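Local coordinates for protein ectonucleoside triphosphate diphosphohydrolase 4 (Homo sapiens, PDB 6WG5) that belongs to the GDA1/CD39 family, whose members are built on the two-lobed fold of the actin-like clan, at residues Tyr42-Asp47 and Ser53-Tyr58; Arg272-Thr277 and Asn367-Pro372; Ala296-Lys301 and Thr309-Asp314; Asp393-Gly398 and Lys411-Thr416. All coordinates share one frame; numbering follows the deposited sequence. Where two conformers were deposited one is given.

Contact 1 lies within one mixed sheet; contact 2 sets a loop on a strand of another, on the opposite side of the centre of the chain, their own centres about 29 Å apart. Contact 1 comes first along the chain and pairs the hairpin strands 40-48 and 53-61. Contact 2 lays the 367-372 loop on strand 270-279, and contact 3, between the turns flanking helix 301-305, falls within the chain between its two segments. Contact 4 follows, joining the loop after helix 386-392 to the end of helix 403-414. Contacts 1 and 3 are the most distant pair, with centres about 52 Å apart, and no two contacts touch. They thus sample both sheets and more peripheral helical regions, consistent with an elaborated actin-like fold.

Contact 1 of 4, residues Tyr42-Asp47 and Ser53-Tyr58; sequences YGIVVD and SRVFVY
Asp47 and Arg54 close one end of this pairing with a salt bridge, their side chains lying side by side on the same face of the sheet. NH1 of Arg54 reaches OD2 of Asp47 at 2.6 Å; the oxygen lies close to the guanidinium plane, but the nitrogen comes from above the carboxylate, and the two planes are turned 60° apart. The arginine chain gets there by bending at chi2 (89°), which brings its end in beside the aspartate. On this face Phe56 presents a ring edge to Asp47, its CE2 being 4.4 Å from Asp47 CB, and Val45 CG2 meets Tyr58 CE2 at 4.1 Å. Across the sheet, CG2 of Val55 lies 3.6 Å from Ile44 CG2 and 4.0 Å from Val46 CG2, touching both branched side chains at once. Behind these contacts stands the antiparallel hairpin of strands 40-48 and 53-61: Gly43-Tyr58, Val45-Phe56 and Asp47-Arg54 are hydrogen-bonded pairs, while Ile44-Val57 and Val46-Val55 are non-hydrogen-bonded. Helix 479-487 covers the aromatic face, where Tyr58 OH bonds Thr480 OG1, and helix 107-116 packs on the aliphatic one. Six backbone bonds therefore fix the register, and the ion pair adds a side-chain link to the last of these backbone pairs.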
loop_
_atom_site.group_PDB
_atom_site.type_symbol
_atom_site.label_atom_id
_atom_site.label_comp_id
_atom_site.label_asym_id
_atom_site.label_seq_id
_atom_site.Cartn_x
_atom_site.Cartn_y
_atom_site.Cartn_z
ATOM N N TYR A 42 -12.317 19.689 10.682
ATOM C CA TYR A 42 -11.669 18.468 11.136
ATOM C C TYR A 42 -12.385 17.244 10.585
ATOM O O TYR A 42 -13.568 17.286 10.236
ATOM C CB TYR A 42 -11.630 18.407 12.672
ATOM C CG TYR A 42 -10.983 19.621 13.302
ATOM C CD1 TYR A 42 -11.700 20.798 13.481
ATOM C CD2 TYR A 42 -9.656 19.594 13.713
ATOM C CE1 TYR A 42 -11.114 21.914 14.050
ATOM C CE2 TYR A 42 -9.061 20.705 14.285
ATOM C CZ TYR A 42 -9.796 21.862 14.450
ATOM O OH TYR A 42 -9.213 22.972 15.018
ATOM N N GLY A 43 -11.641 16.150 10.508
ATOM C CA GLY A 43 -12.194 14.869 10.106
ATOM C C GLY A 43 -11.422 13.760 10.781
ATOM O O GLY A 43 -10.227 13.897 11.061
ATOM N N ILE A 44 -12.111 12.654 11.055
ATOM C CA ILE A 44 -11.555 11.561 11.844
ATOM C C ILE A 44 -11.728 10.259 11.076
ATOM O O ILE A 44 -12.820 9.970 10.574
ATOM C CB ILE A 44 -12.224 11.463 13.229
ATOM C CG1 ILE A 44 -12.057 12.778 13.998
ATOM C CG2 ILE A 44 -11.616 10.325 14.036
ATOM C CD1 ILE A 44 -13.148 13.034 15.012
ATOM N N VAL A 45 -10.654 9.475 10.993
ATOM C CA VAL A 45 -10.662 8.177 10.331
ATOM C C VAL A 45 -10.080 7.151 11.290
ATOM O O VAL A 45 -9.037 7.395 11.909
ATOM C CB VAL A 45 -9.856 8.196 9.018
ATOM C CG1 VAL A 45 -9.975 6.858 8.297
ATOM C CG2 VAL A 45 -10.323 9.332 8.122
ATOM N N VAL A 46 -10.749 6.007 11.414
ATOM C CA VAL A 46 -10.272 4.891 12.222
ATOM C C VAL A 46 -9.901 3.754 11.279
ATOM O O VAL A 46 -10.743 3.274 10.510
ATOM C CB VAL A 46 -11.322 4.438 13.248
ATOM C CG1 VAL A 46 -10.883 3.156 13.948
ATOM C CG2 VAL A 46 -11.564 5.532 14.273
ATOM N N ASP A 47 -8.643 3.326 11.341
ATOM C CA ASP A 47 -8.176 2.151 10.613
ATOM C C ASP A 47 -8.318 0.938 11.526
ATOM O O ASP A 47 -7.562 0.790 12.491
ATOM C CB ASP A 47 -6.730 2.340 10.162
ATOM C CG ASP A 47 -6.089 1.048 9.686
ATOM O OD1 ASP A 47 -6.823 0.111 9.302
ATOM O OD2 ASP A 47 -4.841 0.970 9.695
ATOM N N SER A 53 -6.201 -1.267 16.030
ATOM C CA SER A 53 -6.944 -0.158 15.451
ATOM C C SER A 53 -6.212 1.144 15.728
ATOM O O SER A 53 -5.616 1.316 16.795
ATOM C CB SER A 53 -8.372 -0.087 16.010
ATOM O OG SER A 53 -9.113 -1.246 15.665
ATOM N N ARG A 54 -6.265 2.060 14.761
ATOM C CA ARG A 54 -5.625 3.361 14.872
ATOM C C ARG A 54 -6.602 4.438 14.426
ATOM O O ARG A 54 -7.449 4.209 13.558
ATOM C CB ARG A 54 -4.343 3.441 14.024
ATOM C CG ARG A 54 -3.488 2.182 14.066
ATOM C CD ARG A 54 -3.886 1.194 12.979
ATOM N NE ARG A 54 -3.415 -0.159 13.266
ATOM C CZ ARG A 54 -3.558 -1.193 12.444
ATOM N NH1 ARG A 54 -4.156 -1.039 11.269
ATOM N NH2 ARG A 54 -3.099 -2.387 12.794
ATOM N N VAL A 55 -6.478 5.617 15.029
ATOM C CA VAL A 55 -7.326 6.760 14.716
ATOM C C VAL A 55 -6.437 7.913 14.277
ATOM O O VAL A 55 -5.372 8.146 14.858
ATOM C CB VAL A 55 -8.202 7.168 15.918
ATOM C CG1 VAL A 55 -7.344 7.418 17.150
ATOM C CG2 VAL A 55 -9.043 8.398 15.584
ATOM N N PHE A 56 -6.877 8.631 13.244
ATOM C CA PHE A 56 -6.164 9.790 12.723
ATOM C C PHE A 56 -7.124 10.966 12.667
ATOM O O PHE A 56 -8.249 10.828 12.176
ATOM C CB PHE A 56 -5.597 9.524 11.322
ATOM C CG PHE A 56 -4.700 8.321 11.243
ATOM C CD1 PHE A 56 -3.324 8.466 11.252
ATOM C CD2 PHE A 56 -5.235 7.048 11.144
ATOM C CE1 PHE A 56 -2.498 7.361 11.174
ATOM C CE2 PHE A 56 -4.413 5.941 11.066
ATOM C CZ PHE A 56 -3.044 6.097 11.081
ATOM N N VAL A 57 -6.685 12.117 13.165
ATOM C CA VAL A 57 -7.443 13.358 13.056
ATOM C C VAL A 57 -6.804 14.199 11.961
ATOM O O VAL A 57 -5.607 14.505 12.019
ATOM C CB VAL A 57 -7.482 14.121 14.389
ATOM C CG1 VAL A 57 -8.280 15.414 14.238
ATOM C CG2 VAL A 57 -8.083 13.252 15.482
ATOM N N TYR A 58 -7.601 14.567 10.964
ATOM C CA TYR A 58 -7.165 15.433 9.883
ATOM C C TYR A 58 -7.898 16.763 9.968
ATOM O O TYR A 58 -9.065 16.821 10.366
ATOM C CB TYR A 58 -7.426 14.790 8.518
ATOM C CG TYR A 58 -6.681 13.495 8.303
ATOM C CD1 TYR A 58 -5.390 13.491 7.795
ATOM C CD2 TYR A 58 -7.268 12.276 8.609
ATOM C CE1 TYR A 58 -4.704 12.313 7.598
ATOM C CE2 TYR A 58 -6.589 11.091 8.415
ATOM C CZ TYR A 58 -5.307 11.115 7.910
ATOM O OH TYR A 58 -4.625 9.938 7.713
#

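Contact 2 of 4, residues Arg272-Thr277 and Asn367-Pro372; sequences RVYVAT and NGVYQP. With NAG (2-acetamido-2-deoxy-beta-D-glucopyranose), chain B.
Tyr274 turns its ring toward the 367-372 segment and meets Pro372 over one face. CD of Pro372 stands 3.4 Å from the ring centroid and 18° off the normal, a CH-pi contact displaced toward the CD2 side, while the two side chains run at a slant to one another. With CG of Tyr274 anti to the backbone N (chi1 165°), the ring extends from strand 270-279 beneath the proline and carries its hydroxyl on to the carbonyl of Tyr370. There OH donates to Tyr370 O at 2.8 Å, tilted 15° from the carbonyl plane. A water donates to the same OH and also to OE1 of Gln371, each at 2.8 Å; the extended glutamine chain brings OE1 to this water, and its NE2 is held by Phe457 O. Pro372 has a second aromatic neighbour, since its N lies over one face of the Tyr370 ring. Tyr234, on the adjacent strand 229-235, meets the Tyr274 ring and bonds Pro372 O. At the other end of the segment, ND2 of Asn367 comes no nearer than 3.4 Å to O7 of the NAG in an attached glycan. Such CH-pi packing of a proline on a tyrosine lays an irregular loop against a mixed sheet of the actin-like fold.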
loop_
_atom_site.group_PDB
_atom_site.type_symbol
_atom_site.label_atom_id
_atom_site.label_comp_id
_atom_site.label_asym_id
_atom_site.label_seq_id
_atom_site.Cartn_x
_atom_site.Cartn_y
_atom_site.Cartn_z
ATOM N N ARG A 272 -8.697 6.511 -13.589
ATOM C CA ARG A 272 -8.845 5.064 -13.677
ATOM C C ARG A 272 -7.602 4.434 -13.062
ATOM O O ARG A 272 -6.496 4.610 -13.586
ATOM C CB ARG A 272 -9.018 4.620 -15.130
ATOM C CG ARG A 272 -9.348 3.145 -15.297
ATOM C CD ARG A 272 -9.341 2.715 -16.760
ATOM N NE ARG A 272 -9.782 3.785 -17.659
ATOM C CZ ARG A 272 -9.070 4.282 -18.669
ATOM N NH1 ARG A 272 -9.581 5.254 -19.415
ATOM N NH2 ARG A 272 -7.863 3.810 -18.956
ATOM N N VAL A 273 -7.781 3.716 -11.956
ATOM C CA VAL A 273 -6.670 3.134 -11.210
ATOM C C VAL A 273 -6.834 1.621 -11.170
ATOM O O VAL A 273 -7.905 1.113 -10.817
ATOM C CB VAL A 273 -6.580 3.709 -9.786
ATOM C CG1 VAL A 273 -5.391 3.116 -9.048
ATOM C CG2 VAL A 273 -6.476 5.224 -9.836
ATOM N N TYR A 274 -5.766 0.910 -11.527
ATOM C CA TYR A 274 -5.714 -0.542 -11.452
ATOM C C TYR A 274 -5.107 -0.948 -10.118
ATOM O O TYR A 274 -4.088 -0.389 -9.704
ATOM C CB TYR A 274 -4.886 -1.098 -12.610
ATOM C CG TYR A 274 -4.452 -2.541 -12.461
ATOM C CD1 TYR A 274 -3.184 -2.858 -11.996
ATOM C CD2 TYR A 274 -5.302 -3.583 -12.804
ATOM C CE1 TYR A 274 -2.775 -4.171 -11.869
ATOM C CE2 TYR A 274 -4.903 -4.904 -12.678
ATOM C CZ TYR A 274 -3.637 -5.190 -12.213
ATOM O OH TYR A 274 -3.233 -6.500 -12.085
ATOM N N VAL A 275 -5.739 -1.906 -9.445
ATOM C CA VAL A 275 -5.297 -2.370 -8.134
ATOM C C VAL A 275 -5.344 -3.890 -8.123
ATOM O O VAL A 275 -6.388 -4.485 -8.407
ATOM C CB VAL A 275 -6.166 -1.796 -6.997
ATOM C CG1 VAL A 275 -5.691 -2.313 -5.645
ATOM C CG2 VAL A 275 -6.139 -0.281 -7.021
ATOM N N ALA A 276 -4.216 -4.518 -7.791
ATOM C CA ALA A 276 -4.138 -5.969 -7.711
ATOM C C ALA A 276 -3.373 -6.366 -6.459
ATOM O O ALA A 276 -2.325 -5.785 -6.159
ATOM C CB ALA A 276 -3.463 -6.560 -8.953
ATOM N N THR A 277 -3.900 -7.350 -5.735
ATOM C CA THR A 277 -3.269 -7.893 -4.540
ATOM C C THR A 277 -3.067 -9.385 -4.750
ATOM O O THR A 277 -3.974 -10.074 -5.226
ATOM C CB THR A 277 -4.127 -7.638 -3.297
ATOM O OG1 THR A 277 -4.529 -6.263 -3.265
ATOM C CG2 THR A 277 -3.349 -7.959 -2.036
ATOM N N ASN A 367 0.139 -15.229 -11.197
ATOM C CA ASN A 367 -1.031 -16.069 -10.975
ATOM C C ASN A 367 -2.044 -15.962 -12.108
ATOM O O ASN A 367 -3.232 -16.228 -11.907
ATOM C CB ASN A 367 -1.696 -15.710 -9.640
ATOM C CG ASN A 367 -2.157 -16.927 -8.865
ATOM O OD1 ASN A 367 -1.744 -18.055 -9.139
ATOM N ND2 ASN A 367 -3.015 -16.699 -7.878
ATOM N N GLY A 368 -1.597 -15.570 -13.300
ATOM C CA GLY A 368 -2.494 -15.432 -14.429
ATOM C C GLY A 368 -3.491 -14.301 -14.317
ATOM O O GLY A 368 -4.518 -14.327 -14.997
ATOM N N VAL A 369 -3.219 -13.307 -13.484
ATOM C CA VAL A 369 -4.136 -12.192 -13.280
ATOM C C VAL A 369 -3.889 -11.148 -14.357
ATOM O O VAL A 369 -2.744 -10.889 -14.742
ATOM C CB VAL A 369 -3.968 -11.595 -11.870
ATOM C CG1 VAL A 369 -4.806 -10.331 -11.715
ATOM C CG2 VAL A 369 -4.359 -12.619 -10.818
ATOM N N TYR A 370 -4.968 -10.539 -14.841
ATOM C CA TYR A 370 -4.854 -9.537 -15.891
ATOM C C TYR A 370 -4.146 -8.291 -15.375
ATOM O O TYR A 370 -4.327 -7.884 -14.224
ATOM C CB TYR A 370 -6.236 -9.166 -16.425
ATOM C CG TYR A 370 -6.239 -7.904 -17.254
ATOM C CD1 TYR A 370 -5.802 -7.914 -18.572
ATOM C CD2 TYR A 370 -6.674 -6.699 -16.717
ATOM C CE1 TYR A 370 -5.799 -6.759 -19.333
ATOM C CE2 TYR A 370 -6.674 -5.539 -17.468
ATOM C CZ TYR A 370 -6.236 -5.575 -18.776
ATOM O OH TYR A 370 -6.237 -4.424 -19.528
ATOM N N GLN A 371 -3.337 -7.684 -16.243
ATOM C CA GLN A 371 -2.626 -6.454 -15.921
ATOM C C GLN A 371 -2.733 -5.485 -17.094
ATOM O O GLN A 371 -2.315 -5.826 -18.206
ATOM C CB GLN A 371 -1.160 -6.745 -15.602
ATOM C CG GLN A 371 -0.344 -5.507 -15.268
ATOM C CD GLN A 371 1.091 -5.834 -14.900
ATOM O OE1 GLN A 371 1.347 -6.529 -13.920
ATOM N NE2 GLN A 371 2.034 -5.330 -15.688
ATOM N N PRO A 372 -3.277 -4.284 -16.903
ATOM C CA PRO A 372 -3.348 -3.341 -18.011
ATOM C C PRO A 372 -1.956 -2.927 -18.443
ATOM O O PRO A 372 -1.017 -2.899 -17.627
ATOM C CB PRO A 372 -4.129 -2.157 -17.422
ATOM C CG PRO A 372 -4.754 -2.655 -16.176
ATOM C CD PRO A 372 -3.868 -3.733 -15.674
HETATM C C1 NAG B . 0.212 -21.303 -7.575
HETATM C C2 NAG B . -0.719 -21.119 -6.372
HETATM C C3 NAG B . -1.031 -22.467 -5.721
HETATM C C4 NAG B . -1.495 -23.490 -6.751
HETATM C C5 NAG B . -0.505 -23.558 -7.905
HETATM C C6 NAG B . -0.962 -24.456 -9.030
HETATM C C7 NAG B . -0.698 -19.082 -4.994
HETATM C C8 NAG B . 0.058 -18.296 -3.965
HETATM N N2 NAG B . -0.124 -20.221 -5.395
HETATM O O3 NAG B . -2.043 -22.283 -4.736
HETATM O O4 NAG B . -1.553 -24.777 -6.145
HETATM O O5 NAG B . -0.343 -22.252 -8.468
HETATM O O6 NAG B . -0.190 -24.242 -10.204
HETATM O O7 NAG B . -1.774 -18.701 -5.443
HETATM O O HOH W 1 -0.508 -7.283 -11.984
#

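Contact 3 of 4, residues Ala296-Lys301 and Thr309-Asp314; sequences ANTIQK and TGLTPD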
loop_
_atom_site.group_PDB
_atom_site.type_symbol
_atom_site.label_atom_id
_atom_site.label_comp_id
_atom_site.label_asym_id
_atom_site.label_seq_id
_atom_site.Cartn_x
_atom_site.Cartn_y
_atom_site.Cartn_z
ATOM N N ALA A 296 8.587 -31.438 -0.017
ATOM C CA ALA A 296 7.759 -32.426 -0.698
ATOM C C ALA A 296 8.573 -33.244 -1.693
ATOM O O ALA A 296 8.330 -34.444 -1.859
ATOM C CB ALA A 296 6.596 -31.734 -1.405
ATOM N N ASN A 297 9.538 -32.616 -2.362
ATOM C CA ASN A 297 10.304 -33.288 -3.404
ATOM C C ASN A 297 11.380 -34.217 -2.859
ATOM O O ASN A 297 12.136 -34.787 -3.651
ATOM C CB ASN A 297 10.944 -32.253 -4.334
ATOM C CG ASN A 297 9.949 -31.648 -5.303
ATOM O OD1 ASN A 297 8.879 -32.208 -5.540
ATOM N ND2 ASN A 297 10.300 -30.505 -5.877
ATOM N N THR A 298 11.469 -34.388 -1.537
ATOM C CA THR A 298 12.461 -35.300 -0.982
ATOM C C THR A 298 12.305 -36.707 -1.545
ATOM O O THR A 298 13.302 -37.421 -1.710
ATOM C CB THR A 298 12.356 -35.323 0.543
ATOM O OG1 THR A 298 12.603 -34.011 1.057
ATOM C CG2 THR A 298 13.368 -36.295 1.148
ATOM N N ILE A 299 11.078 -37.119 -1.865
ATOM C CA ILE A 299 10.832 -38.485 -2.324
ATOM C C ILE A 299 10.821 -38.554 -3.846
ATOM O O ILE A 299 10.442 -39.579 -4.425
ATOM C CB ILE A 299 9.520 -39.047 -1.746
ATOM C CG1 ILE A 299 8.360 -38.065 -1.946
ATOM C CG2 ILE A 299 9.710 -39.391 -0.271
ATOM C CD1 ILE A 299 7.005 -38.629 -1.545
ATOM N N GLN A 300 11.237 -37.477 -4.508
ATOM C CA GLN A 300 11.518 -37.563 -5.936
ATOM C C GLN A 300 12.767 -38.406 -6.161
ATOM O O GLN A 300 13.711 -38.372 -5.366
ATOM C CB GLN A 300 11.707 -36.171 -6.541
ATOM C CG GLN A 300 10.463 -35.304 -6.524
ATOM C CD GLN A 300 9.297 -35.929 -7.267
ATOM O OE1 GLN A 300 9.483 -36.674 -8.229
ATOM N NE2 GLN A 300 8.083 -35.636 -6.813
ATOM N N LYS A 301 12.771 -39.179 -7.251
ATOM C CA LYS A 301 13.860 -40.127 -7.471
ATOM C C LYS A 301 15.201 -39.418 -7.614
ATOM O O LYS A 301 16.228 -39.915 -7.137
ATOM C CB LYS A 301 13.574 -40.991 -8.702
ATOM C CG LYS A 301 12.475 -42.019 -8.483
ATOM C CD LYS A 301 12.516 -43.127 -9.527
ATOM C CE LYS A 301 11.325 -44.065 -9.382
ATOM N NZ LYS A 301 11.317 -45.146 -10.407
ATOM N N THR A 309 19.775 -35.503 -0.758
ATOM C CA THR A 309 18.464 -35.935 -0.288
ATOM C C THR A 309 17.972 -35.064 0.862
ATOM O O THR A 309 16.767 -34.821 0.984
ATOM C CB THR A 309 18.515 -37.408 0.125
ATOM O OG1 THR A 309 17.217 -37.839 0.552
ATOM C CG2 THR A 309 19.516 -37.624 1.247
ATOM N N GLY A 310 18.882 -34.575 1.701
ATOM C CA GLY A 310 18.527 -33.695 2.797
ATOM C C GLY A 310 18.095 -34.385 4.072
ATOM O O GLY A 310 17.686 -33.701 5.017
ATOM N N LEU A 311 18.185 -35.713 4.141
ATOM C CA LEU A 311 17.664 -36.449 5.286
ATOM C C LEU A 311 18.585 -36.396 6.499
ATOM O O LEU A 311 18.107 -36.568 7.626
ATOM C CB LEU A 311 17.410 -37.903 4.885
ATOM C CG LEU A 311 16.278 -38.075 3.870
ATOM C CD1 LEU A 311 16.387 -39.412 3.154
ATOM C CD2 LEU A 311 14.928 -37.948 4.556
ATOM N N THR A 312 19.877 -36.165 6.303
ATOM C CA THR A 312 20.816 -35.990 7.399
ATOM C C THR A 312 21.736 -34.826 7.068
ATOM O O THR A 312 21.897 -34.469 5.896
ATOM C CB THR A 312 21.652 -37.251 7.660
ATOM O OG1 THR A 312 22.465 -37.538 6.516
ATOM C CG2 THR A 312 20.751 -38.443 7.956
ATOM N N PRO A 313 22.357 -34.216 8.081
ATOM C CA PRO A 313 23.203 -33.040 7.816
ATOM C C PRO A 313 24.362 -33.315 6.875
ATOM O O PRO A 313 24.874 -32.372 6.260
ATOM C CB PRO A 313 23.701 -32.643 9.213
ATOM C CG PRO A 313 22.713 -33.232 10.157
ATOM C CD PRO A 313 22.265 -34.511 9.521
ATOM N N ASP A 314 24.795 -34.569 6.741
ATOM C CA ASP A 314 25.929 -34.893 5.884
ATOM C C ASP A 314 25.564 -34.948 4.407
ATOM O O ASP A 314 26.468 -34.967 3.565
ATOM C CB ASP A 314 26.539 -36.231 6.308
ATOM C CG ASP A 314 27.190 -36.163 7.674
ATOM O OD1 ASP A 314 28.361 -35.735 7.752
ATOM O OD2 ASP A 314 26.531 -36.531 8.670
#
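Thr298 and Thr309 bring two irregular backbones together at a single point, with their CA atoms 6.1 Å apart: one is in the turn that follows helix 283-296, the other in the loop after helix 301-305. The methyl CG2 of Thr298 does all the touching on its side. It lies 3.7 Å from the carbonyl O of Thr309, 4.2 Å from the hydroxyl OG1 of the same residue and 4.1 Å from CD2 of Leu311, whose side chain reaches across at a slant. The first torsion of Thr298 (-61°) sets OG1 beside its own backbone N and leaves the methyl to face Thr309. That hydroxyl is turned back on the preceding helix, where it is hydrogen-bonded to Phe295 O, with a weaker bond to Ile294 O. Gly310 takes a positive phi of 85°, turning the chain between Thr309 and Leu311, and its backbone is bonded to that of Tyr338. Within the first turn, Gln300 N bonds Asn297 O at 3.0 Å, and Gln300 then stands at the N-cap of helix 301-305. Arg303 of that helix gives NH1 to Thr309 O, and Ile337 of strand 335-341 touches both Thr298 and Leu311. No hydrogen bond crosses between the segments, so their direct meeting is van der Waals contact round one methyl, while Arg303 supplies a polar partner for the Thr309 carbonyl.

Contact 4 of 4, residues Asp393-Gly398 and Lys411-Thr416; sequences DVLRMG and KDYCAT
A chi1 of 177° swings the Tyr413 ring out from helix 403-414, trans to the main-chain nitrogen, toward Val394 and Leu395; in Val394 a chi1 of -58° puts CG2 between the backbone N and the carbonyl carbon, directed at that ring. CG2 then sits over one face of the phenol, 4.1 Å from the centroid and 22° off the normal, as a CH-pi contact. It is displaced toward the rim, with CE1 the closest ring atom at 3.8 Å, and the two side chains cross at about a right angle. Leu395 meets the root of the same side chain, its CD2 being 3.8 Å from CB of Tyr413. Here the loop after helix 386-392 packs on the C-terminal part of helix 403-414, within a helical part of the fold where helix 436-456 also packs: Gln442 touches Val394, Leu395 and Tyr413 alike. The hydroxyl of Tyr413 is bonded to Leu439 O, and the disulfide Cys414-Cys443 ties the two helices covalently one residue further on. Beyond Cys414, OG1 of Thr416 donates to Asp412 O at 2.7 Å, and Thr416 N bonds Tyr413 O at 3.2 Å.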
loop_
_atom_site.group_PDB
_atom_site.type_symbol
_atom_site.label_atom_id
_atom_site.label_comp_id
_atom_site.label_asym_id
_atom_site.label_seq_id
_atom_site.Cartn_x
_atom_site.Cartn_y
_atom_site.Cartn_z
ATOM N N ASP A 393 18.598 -2.413 3.492
ATOM C CA ASP A 393 18.933 -2.890 4.831
ATOM C C ASP A 393 20.344 -3.465 4.902
ATOM O O ASP A 393 21.061 -3.230 5.883
ATOM C CB ASP A 393 17.902 -3.917 5.297
ATOM C CG ASP A 393 16.683 -3.267 5.933
ATOM O OD1 ASP A 393 16.484 -2.048 5.739
ATOM O OD2 ASP A 393 15.925 -3.972 6.632
ATOM N N VAL A 394 20.770 -4.219 3.883
ATOM C CA VAL A 394 22.125 -4.753 3.834
ATOM C C VAL A 394 22.885 -4.277 2.603
ATOM O O VAL A 394 24.089 -4.006 2.682
ATOM C CB VAL A 394 22.132 -6.295 3.913
ATOM C CG1 VAL A 394 21.444 -6.762 5.181
ATOM C CG2 VAL A 394 21.487 -6.915 2.693
ATOM N N LEU A 395 22.215 -4.164 1.455
ATOM C CA LEU A 395 22.889 -3.669 0.260
ATOM C C LEU A 395 23.106 -2.161 0.300
ATOM O O LEU A 395 23.992 -1.657 -0.398
ATOM C CB LEU A 395 22.094 -4.052 -0.991
ATOM C CG LEU A 395 21.773 -5.543 -1.127
ATOM C CD1 LEU A 395 21.048 -5.825 -2.440
ATOM C CD2 LEU A 395 23.036 -6.396 -1.015
ATOM N N ARG A 396 22.318 -1.433 1.092
ATOM C CA ARG A 396 22.576 -0.019 1.366
ATOM C C ARG A 396 22.462 0.833 0.105
ATOM O O ARG A 396 23.250 1.757 -0.115
ATOM C CB ARG A 396 23.947 0.163 2.017
ATOM C CG ARG A 396 24.072 -0.494 3.378
ATOM C CD ARG A 396 23.275 0.258 4.429
ATOM N NE ARG A 396 24.072 0.517 5.625
ATOM C CZ ARG A 396 23.736 1.377 6.581
ATOM N NH1 ARG A 396 22.611 2.075 6.488
ATOM N NH2 ARG A 396 24.530 1.543 7.630
ATOM N N MET A 397 21.471 0.534 -0.728
ATOM C CA MET A 397 21.223 1.315 -1.933
ATOM C C MET A 397 19.732 1.553 -2.120
ATOM O O MET A 397 19.202 1.457 -3.231
ATOM C CB MET A 397 21.823 0.638 -3.162
ATOM C CG MET A 397 21.588 -0.853 -3.236
ATOM S SD MET A 397 22.131 -1.518 -4.816
ATOM C CE MET A 397 23.877 -1.111 -4.788
ATOM N N GLY A 398 19.036 1.870 -1.033
ATOM C CA GLY A 398 17.659 2.305 -1.147
ATOM C C GLY A 398 17.536 3.583 -1.954
ATOM O O GLY A 398 18.477 4.368 -2.087
ATOM N N LYS A 411 24.325 -10.119 -5.976
ATOM C CA LYS A 411 25.163 -11.282 -6.245
ATOM C C LYS A 411 26.320 -11.363 -5.259
ATOM O O LYS A 411 26.633 -12.443 -4.744
ATOM C CB LYS A 411 25.693 -11.235 -7.679
ATOM C CG LYS A 411 25.148 -12.336 -8.575
ATOM C CD LYS A 411 25.783 -12.328 -9.964
ATOM C CE LYS A 411 25.083 -11.362 -10.911
ATOM N NZ LYS A 411 25.333 -11.707 -12.341
ATOM N N ASP A 412 26.967 -10.229 -4.982
ATOM C CA ASP A 412 28.134 -10.236 -4.107
ATOM C C ASP A 412 27.751 -10.580 -2.673
ATOM O O ASP A 412 28.485 -11.297 -1.984
ATOM C CB ASP A 412 28.841 -8.881 -4.170
ATOM C CG ASP A 412 29.523 -8.640 -5.506
ATOM O OD1 ASP A 412 29.834 -9.629 -6.204
ATOM O OD2 ASP A 412 29.754 -7.462 -5.857
ATOM N N TYR A 413 26.607 -10.080 -2.202
ATOM C CA TYR A 413 26.158 -10.414 -0.854
ATOM C C TYR A 413 25.940 -11.917 -0.710
ATOM O O TYR A 413 26.378 -12.528 0.271
ATOM C CB TYR A 413 24.877 -9.644 -0.521
ATOM C CG TYR A 413 24.301 -9.984 0.838
ATOM C CD1 TYR A 413 24.691 -9.287 1.974
ATOM C CD2 TYR A 413 23.369 -11.006 0.985
ATOM C CE1 TYR A 413 24.170 -9.596 3.217
ATOM C CE2 TYR A 413 22.844 -11.324 2.226
ATOM C CZ TYR A 413 23.250 -10.616 3.339
ATOM O OH TYR A 413 22.734 -10.925 4.577
ATOM N N CYS A 414 25.271 -12.531 -1.689
ATOM C CA CYS A 414 24.945 -13.950 -1.593
ATOM C C CYS A 414 26.195 -14.818 -1.631
ATOM O O CYS A 414 26.263 -15.843 -0.944
ATOM C CB CYS A 414 23.983 -14.336 -2.717
ATOM S SG CYS A 414 22.415 -13.492 -2.529
ATOM N N ALA A 415 27.190 -14.427 -2.422
ATOM C CA ALA A 415 28.415 -15.204 -2.541
ATOM C C ALA A 415 29.352 -15.028 -1.352
ATOM O O ALA A 415 30.429 -15.632 -1.343
ATOM C CB ALA A 415 29.145 -14.824 -3.832
ATOM N N THR A 416 28.976 -14.228 -0.357
ATOM C CA THR A 416 29.807 -14.002 0.817
ATOM C C THR A 416 29.525 -15.080 1.856
ATOM O O THR A 416 28.364 -15.373 2.154
ATOM C CB THR A 416 29.539 -12.616 1.408
ATOM O OG1 THR A 416 29.780 -11.615 0.412
ATOM C CG2 THR A 416 30.441 -12.351 2.612
#